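Local coordinates for designed helical repeat protein (Synthetic construct, PDB 5CWF), which has no known natural function, being a de novo designed helical repeat protein, at residues E4-A15 against M54-A65. Sequence-based numbering, arbitrary orientation.
Sequences EMKKVMEALKKA and MLALAKAVLLAA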
ATOM      1  N   GLU A   4      17.751   5.559  -6.053  1.00 55.22           N
ATOM      2  CA  GLU A   4      16.837   6.108  -5.057  1.00 54.09           C
ATOM      3  C   GLU A   4      16.114   4.974  -4.335  1.00 49.22           C
ATOM      4  O   GLU A   4      15.865   5.058  -3.130  1.00 43.76           O
ATOM      5  CB  GLU A   4      15.831   7.075  -5.681  1.00 55.44           C
ATOM      6  CG  GLU A   4      15.113   7.918  -4.624  1.00 58.74           C
ATOM      7  CD  GLU A   4      14.065   8.850  -5.201  1.00 61.14           C
ATOM      8  OE1 GLU A   4      14.072   9.067  -6.432  1.00 65.40           O
ATOM      9  OE2 GLU A   4      13.230   9.360  -4.422  1.00 58.72           O
ATOM     10  N   MET A   5      15.804   3.903  -5.059  1.00 52.45           N
ATOM     11  CA  MET A   5      15.189   2.740  -4.439  1.00 50.04           C
ATOM     12  C   MET A   5      16.178   2.070  -3.492  1.00 48.70           C
ATOM     13  O   MET A   5      15.812   1.693  -2.385  1.00 46.91           O
ATOM     14  CB  MET A   5      14.703   1.738  -5.480  1.00 50.85           C
ATOM     15  CG  MET A   5      14.118   0.480  -4.871  1.00 49.29           C
ATOM     16  SD  MET A   5      12.671   0.734  -3.811  1.00 53.05           S
ATOM     17  CE  MET A   5      11.549   1.338  -5.044  1.00 40.30           C
ATOM     18  N   LYS A   6      17.430   1.935  -3.918  1.00 47.07           N
ATOM     19  CA  LYS A   6      18.419   1.241  -3.089  1.00 50.59           C
ATOM     20  C   LYS A   6      18.569   1.948  -1.748  1.00 45.73           C
ATOM     21  O   LYS A   6      18.767   1.292  -0.718  1.00 39.82           O
ATOM     22  CB  LYS A   6      19.778   1.146  -3.788  1.00 60.44           C
ATOM     23  CG  LYS A   6      19.902  -0.005  -4.782  1.00 72.70           C
ATOM     24  CD  LYS A   6      21.253   0.014  -5.496  1.00 84.69           C
ATOM     25  CE  LYS A   6      21.456  -1.211  -6.389  1.00 91.66           C
ATOM     26  NZ  LYS A   6      20.779  -1.098  -7.711  1.00 95.57           N
ATOM     27  N   LYS A   7      18.488   3.280  -1.767  1.00 49.34           N
ATOM     28  CA  LYS A   7      18.541   4.074  -0.535  1.00 52.73           C
ATOM     29  C   LYS A   7      17.340   3.821   0.374  1.00 41.73           C
ATOM     30  O   LYS A   7      17.488   3.674   1.588  1.00 38.10           O
ATOM     31  CB  LYS A   7      18.619   5.570  -0.852  1.00 66.52           C
ATOM     32  CG  LYS A   7      20.027   6.100  -1.108  1.00 81.43           C
ATOM     33  CD  LYS A   7      20.020   7.590  -1.458  1.00 92.61           C
ATOM     34  CE  LYS A   7      19.336   8.438  -0.385  1.00 98.56           C
ATOM     35  NZ  LYS A   7      19.398   9.896  -0.681  1.00102.54           N
ATOM     36  N   VAL A   8      16.141   3.787  -0.203  1.00 36.78           N
ATOM     37  CA  VAL A   8      14.950   3.521   0.587  1.00 36.14           C
ATOM     38  C   VAL A   8      14.984   2.118   1.189  1.00 33.63           C
ATOM     39  O   VAL A   8      14.555   1.925   2.329  1.00 33.61           O
ATOM     40  CB  VAL A   8      13.643   3.674  -0.249  1.00 37.17           C
ATOM     41  CG1 VAL A   8      12.436   3.345   0.593  1.00 34.32           C
ATOM     42  CG2 VAL A   8      13.498   5.081  -0.785  1.00 41.28           C
ATOM     43  N   MET A   9      15.481   1.148   0.429  1.00 33.72           N
ATOM     44  CA  MET A   9      15.542  -0.241   0.902  1.00 34.77           C
ATOM     45  C   MET A   9      16.514  -0.425   2.061  1.00 39.28           C
ATOM     46  O   MET A   9      16.252  -1.189   2.999  1.00 38.32           O
ATOM     47  CB  MET A   9      15.966  -1.172  -0.237  1.00 36.76           C
ATOM     48  CG  MET A   9      14.988  -1.290  -1.381  1.00 40.05           C
ATOM     49  SD  MET A   9      13.336  -1.815  -0.877  1.00 64.22           S
ATOM     50  CE  MET A   9      13.747  -3.288   0.038  1.00 36.96           C
ATOM     51  N   GLU A  10      17.628   0.289   1.997  1.00 38.92           N
ATOM     52  CA  GLU A  10      18.602   0.281   3.079  1.00 40.51           C
ATOM     53  C   GLU A  10      17.965   0.899   4.318  1.00 34.18           C
ATOM     54  O   GLU A  10      18.222   0.456   5.449  1.00 33.39           O
ATOM     55  CB  GLU A  10      19.881   1.011   2.653  1.00 53.74           C
ATOM     56  CG  GLU A  10      20.705   0.204   1.642  1.00 67.69           C
ATOM     57  CD  GLU A  10      21.815   1.003   0.973  1.00 82.91           C
ATOM     58  OE1 GLU A  10      21.840   2.246   1.120  1.00 87.69           O
ATOM     59  OE2 GLU A  10      22.664   0.384   0.297  1.00 88.60           O
ATOM     60  N   ALA A  11      17.108   1.896   4.120  1.00 35.17           N
ATOM     61  CA  ALA A  11      16.418   2.526   5.251  1.00 34.96           C
ATOM     62  C   ALA A  11      15.377   1.566   5.841  1.00 31.98           C
ATOM     63  O   ALA A  11      15.138   1.554   7.061  1.00 29.79           O
ATOM     64  CB  ALA A  11      15.761   3.822   4.825  1.00 38.84           C
ATOM     65  N   LEU A  12      14.731   0.795   4.971  1.00 30.44           N
ATOM     66  CA  LEU A  12      13.783  -0.221   5.418  1.00 27.15           C
ATOM     67  C   LEU A  12      14.489  -1.281   6.240  1.00 25.57           C
ATOM     68  O   LEU A  12      13.957  -1.728   7.244  1.00 29.89           O
ATOM     69  CB  LEU A  12      13.074  -0.868   4.239  1.00 29.24           C
ATOM     70  CG  LEU A  12      11.961   0.010   3.670  1.00 32.19           C
ATOM     71  CD1 LEU A  12      11.542  -0.526   2.292  1.00 33.73           C
ATOM     72  CD2 LEU A  12      10.785   0.063   4.620  1.00 29.05           C
ATOM     73  N   LYS A  13      15.671  -1.694   5.797  1.00 27.11           N
ATOM     74  CA  LYS A  13      16.454  -2.674   6.547  1.00 31.12           C
ATOM     75  C   LYS A  13      16.799  -2.111   7.937  1.00 32.93           C
ATOM     76  O   LYS A  13      16.790  -2.839   8.933  1.00 29.45           O
ATOM     77  CB  LYS A  13      17.709  -3.048   5.767  1.00 32.60           C
ATOM     78  CG  LYS A  13      18.496  -4.196   6.351  1.00 39.19           C
ATOM     79  CD  LYS A  13      19.648  -4.587   5.436  1.00 43.31           C
ATOM     80  CE  LYS A  13      20.389  -5.810   5.940  1.00 47.99           C
ATOM     81  NZ  LYS A  13      21.404  -5.470   6.978  1.00 49.76           N
ATOM     82  N   LYS A  14      17.083  -0.819   8.007  1.00 34.21           N
ATOM     83  CA  LYS A  14      17.326  -0.170   9.295  1.00 35.57           C
ATOM     84  C   LYS A  14      16.068  -0.104  10.143  1.00 29.14           C
ATOM     85  O   LYS A  14      16.131  -0.216  11.374  1.00 27.27           O
ATOM     86  CB  LYS A  14      17.863   1.255   9.107  1.00 43.00           C
ATOM     87  CG  LYS A  14      19.330   1.442   9.449  1.00 59.12           C
ATOM     88  CD  LYS A  14      20.244   1.099   8.300  1.00 71.97           C
ATOM     89  CE  LYS A  14      21.592   1.787   8.460  1.00 81.52           C
ATOM     90  NZ  LYS A  14      22.352   1.812   7.184  1.00 87.28           N
ATOM     91  N   ALA A  15      14.926   0.112   9.501  1.00 26.40           N
ATOM     92  CA  ALA A  15      13.655   0.165  10.214  1.00 24.58           C
ATOM     93  C   ALA A  15      13.297  -1.189  10.835  1.00 22.69           C
ATOM     94  O   ALA A  15      12.704  -1.252  11.918  1.00 22.97           O
ATOM     95  CB  ALA A  15      12.542   0.620   9.276  1.00 26.59           C
ATOM     96  N   MET A  54       6.405   0.859  -6.692  1.00 27.40           N
ATOM     97  CA  MET A  54       7.227   0.253  -5.656  1.00 29.29           C
ATOM     98  C   MET A  54       7.935   1.312  -4.813  1.00 27.50           C
ATOM     99  O   MET A  54       8.068   1.142  -3.601  1.00 28.43           O
ATOM    100  CB  MET A  54       8.275  -0.684  -6.252  1.00 34.83           C
ATOM    101  CG  MET A  54       7.734  -1.924  -6.942  1.00 37.68           C
ATOM    102  SD  MET A  54       6.583  -2.883  -5.943  1.00 32.60           S
ATOM    103  CE  MET A  54       5.027  -2.404  -6.687  1.00 38.03           C
ATOM    104  N   LEU A  55       8.379   2.403  -5.435  1.00 31.05           N
ATOM    105  CA  LEU A  55       9.042   3.465  -4.669  1.00 31.89           C
ATOM    106  C   LEU A  55       8.086   4.120  -3.702  1.00 29.78           C
ATOM    107  O   LEU A  55       8.428   4.362  -2.532  1.00 30.72           O
ATOM    108  CB  LEU A  55       9.658   4.498  -5.606  1.00 33.46           C
ATOM    109  CG  LEU A  55      10.457   5.631  -4.950  1.00 35.98           C
ATOM    110  CD1 LEU A  55      11.647   5.073  -4.171  1.00 38.15           C
ATOM    111  CD2 LEU A  55      10.936   6.636  -6.002  1.00 40.36           C
ATOM    112  N   ALA A  56       6.879   4.407  -4.173  1.00 29.63           N
ATOM    113  CA  ALA A  56       5.885   5.023  -3.307  1.00 27.54           C
ATOM    114  C   ALA A  56       5.586   4.101  -2.118  1.00 23.55           C
ATOM    115  O   ALA A  56       5.514   4.557  -0.980  1.00 26.10           O
ATOM    116  CB  ALA A  56       4.604   5.338  -4.091  1.00 29.72           C
ATOM    117  N   LEU A  57       5.426   2.808  -2.369  1.00 24.89           N
ATOM    118  CA  LEU A  57       5.124   1.858  -1.283  1.00 24.18           C
ATOM    119  C   LEU A  57       6.247   1.743  -0.256  1.00 24.83           C
ATOM    120  O   LEU A  57       5.993   1.756   0.955  1.00 23.68           O
ATOM    121  CB  LEU A  57       4.841   0.468  -1.855  1.00 25.00           C
ATOM    122  CG  LEU A  57       3.534   0.336  -2.655  1.00 26.48           C
ATOM    123  CD1 LEU A  57       3.349  -1.083  -3.171  1.00 30.30           C
ATOM    124  CD2 LEU A  57       2.340   0.744  -1.767  1.00 28.88           C
ATOM    125  N   ALA A  58       7.475   1.656  -0.746  1.00 25.51           N
ATOM    126  CA  ALA A  58       8.639   1.574   0.114  1.00 30.97           C
ATOM    127  C   ALA A  58       8.706   2.796   1.020  1.00 28.26           C
ATOM    128  O   ALA A  58       8.901   2.665   2.225  1.00 29.28           O
ATOM    129  CB  ALA A  58       9.903   1.449  -0.729  1.00 34.81           C
ATOM    130  N   LYS A  59       8.509   3.983   0.459  1.00 25.41           N
ATOM    131  CA  LYS A  59       8.499   5.204   1.285  1.00 24.37           C
ATOM    132  C   LYS A  59       7.364   5.220   2.283  1.00 23.39           C
ATOM    133  O   LYS A  59       7.520   5.746   3.393  1.00 26.50           O
ATOM    134  CB  LYS A  59       8.388   6.455   0.431  1.00 25.42           C
ATOM    135  CG  LYS A  59       9.602   6.779  -0.398  1.00 30.13           C
ATOM    136  CD  LYS A  59       9.251   7.912  -1.338  1.00 35.92           C
ATOM    137  CE  LYS A  59      10.428   8.410  -2.134  1.00 42.27           C
ATOM    138  NZ  LYS A  59       9.943   9.453  -3.087  1.00 51.62           N
ATOM    139  N   ALA A  60       6.214   4.662   1.905  1.00 26.48           N
ATOM    140  CA  ALA A  60       5.053   4.691   2.796  1.00 27.88           C
ATOM    141  C   ALA A  60       5.302   3.826   4.022  1.00 27.67           C
ATOM    142  O   ALA A  60       4.976   4.214   5.147  1.00 24.68           O
ATOM    143  CB  ALA A  60       3.823   4.229   2.089  1.00 24.78           C
ATOM    144  N   VAL A  61       5.895   2.664   3.807  1.00 24.26           N
ATOM    145  CA  VAL A  61       6.182   1.758   4.910  1.00 22.33           C
ATOM    146  C   VAL A  61       7.193   2.399   5.859  1.00 25.47           C
ATOM    147  O   VAL A  61       7.033   2.365   7.080  1.00 26.35           O
ATOM    148  CB  VAL A  61       6.726   0.398   4.380  1.00 26.50           C
ATOM    149  CG1 VAL A  61       7.181  -0.534   5.520  1.00 24.68           C
ATOM    150  CG2 VAL A  61       5.660  -0.283   3.577  1.00 28.65           C
ATOM    151  N   LEU A  62       8.207   3.025   5.280  1.00 25.65           N
ATOM    152  CA  LEU A  62       9.282   3.652   6.040  1.00 29.21           C
ATOM    153  C   LEU A  62       8.747   4.799   6.897  1.00 30.29           C
ATOM    154  O   LEU A  62       9.094   4.918   8.074  1.00 28.28           O
ATOM    155  CB  LEU A  62      10.367   4.152   5.085  1.00 31.99           C
ATOM    156  CG  LEU A  62      11.663   4.626   5.727  1.00 36.14           C
ATOM    157  CD1 LEU A  62      12.409   3.410   6.293  1.00 36.41           C
ATOM    158  CD2 LEU A  62      12.515   5.398   4.732  1.00 35.06           C
ATOM    159  N   LEU A  63       7.879   5.629   6.310  1.00 27.40           N
ATOM    160  CA  LEU A  63       7.305   6.741   7.052  1.00 27.56           C
ATOM    161  C   LEU A  63       6.339   6.284   8.131  1.00 25.66           C
ATOM    162  O   LEU A  63       6.290   6.886   9.216  1.00 30.76           O
ATOM    163  CB  LEU A  63       6.571   7.712   6.120  1.00 31.65           C
ATOM    164  CG  LEU A  63       7.433   8.592   5.237  1.00 44.36           C
ATOM    165  CD1 LEU A  63       6.532   9.385   4.309  1.00 45.78           C
ATOM    166  CD2 LEU A  63       8.326   9.509   6.058  1.00 50.38           C
ATOM    167  N   ALA A  64       5.579   5.232   7.845  1.00 24.85           N
ATOM    168  CA  ALA A  64       4.643   4.705   8.826  1.00 26.76           C
ATOM    169  C   ALA A  64       5.401   4.104   9.995  1.00 27.34           C
ATOM    170  O   ALA A  64       5.010   4.263  11.153  1.00 28.33           O
ATOM    171  CB  ALA A  64       3.732   3.685   8.208  1.00 27.14           C
ATOM    172  N   ALA A  65       6.515   3.441   9.710  1.00 27.58           N
ATOM    173  CA  ALA A  65       7.288   2.853  10.802  1.00 28.50           C
ATOM    174  C   ALA A  65       7.813   3.971  11.708  1.00 30.67           C
ATOM    175  O   ALA A  65       7.922   3.805  12.918  1.00 29.75           O
ATOM    176  CB  ALA A  65       8.432   2.032  10.277  1.00 28.38           C
TER
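L62 lays its two methyls over A11: CD2 lies 3.6 Å from A11 CB, while CD1 comes 3.4 Å from A11 O and also faces A15 CB. The branched leucine fills the ground between these two alanines, whose small side chains let it approach the backbone. Toward the N-terminus V8 CG1 sits tightly against the small A58, 3.4 Å from A58 CB, while V8 CG2 crosses to L55 CD1. These contacts join helix 3-21 to helix 48-67, like-directed helices of a helical repeat protein, connected through helix 25-44; the axes of segments 4-15 and 54-65 run 30° apart and approach to 9.7 Å. L12, with CG anti to its carbonyl carbon (chi1 -78°), sends CD1 to A58 CB and CD2 to V61 CG1, 3.8 Å away. Replaced by an alanine, L12 would lose both methyls, which is likely to leave a gap between the helices beside A58 and V61. The unbranched M5 bends at chi2 and chi3, bringing CE within 3.3 Å of L55 CA, tighter than ordinary carbon-carbon contact. Long charged chains suit the solvent-facing border: E4 and K59 extend past apolar L55 and V8, and E4 OE2 forms a 3.5 Å salt bridge with K59 NZ.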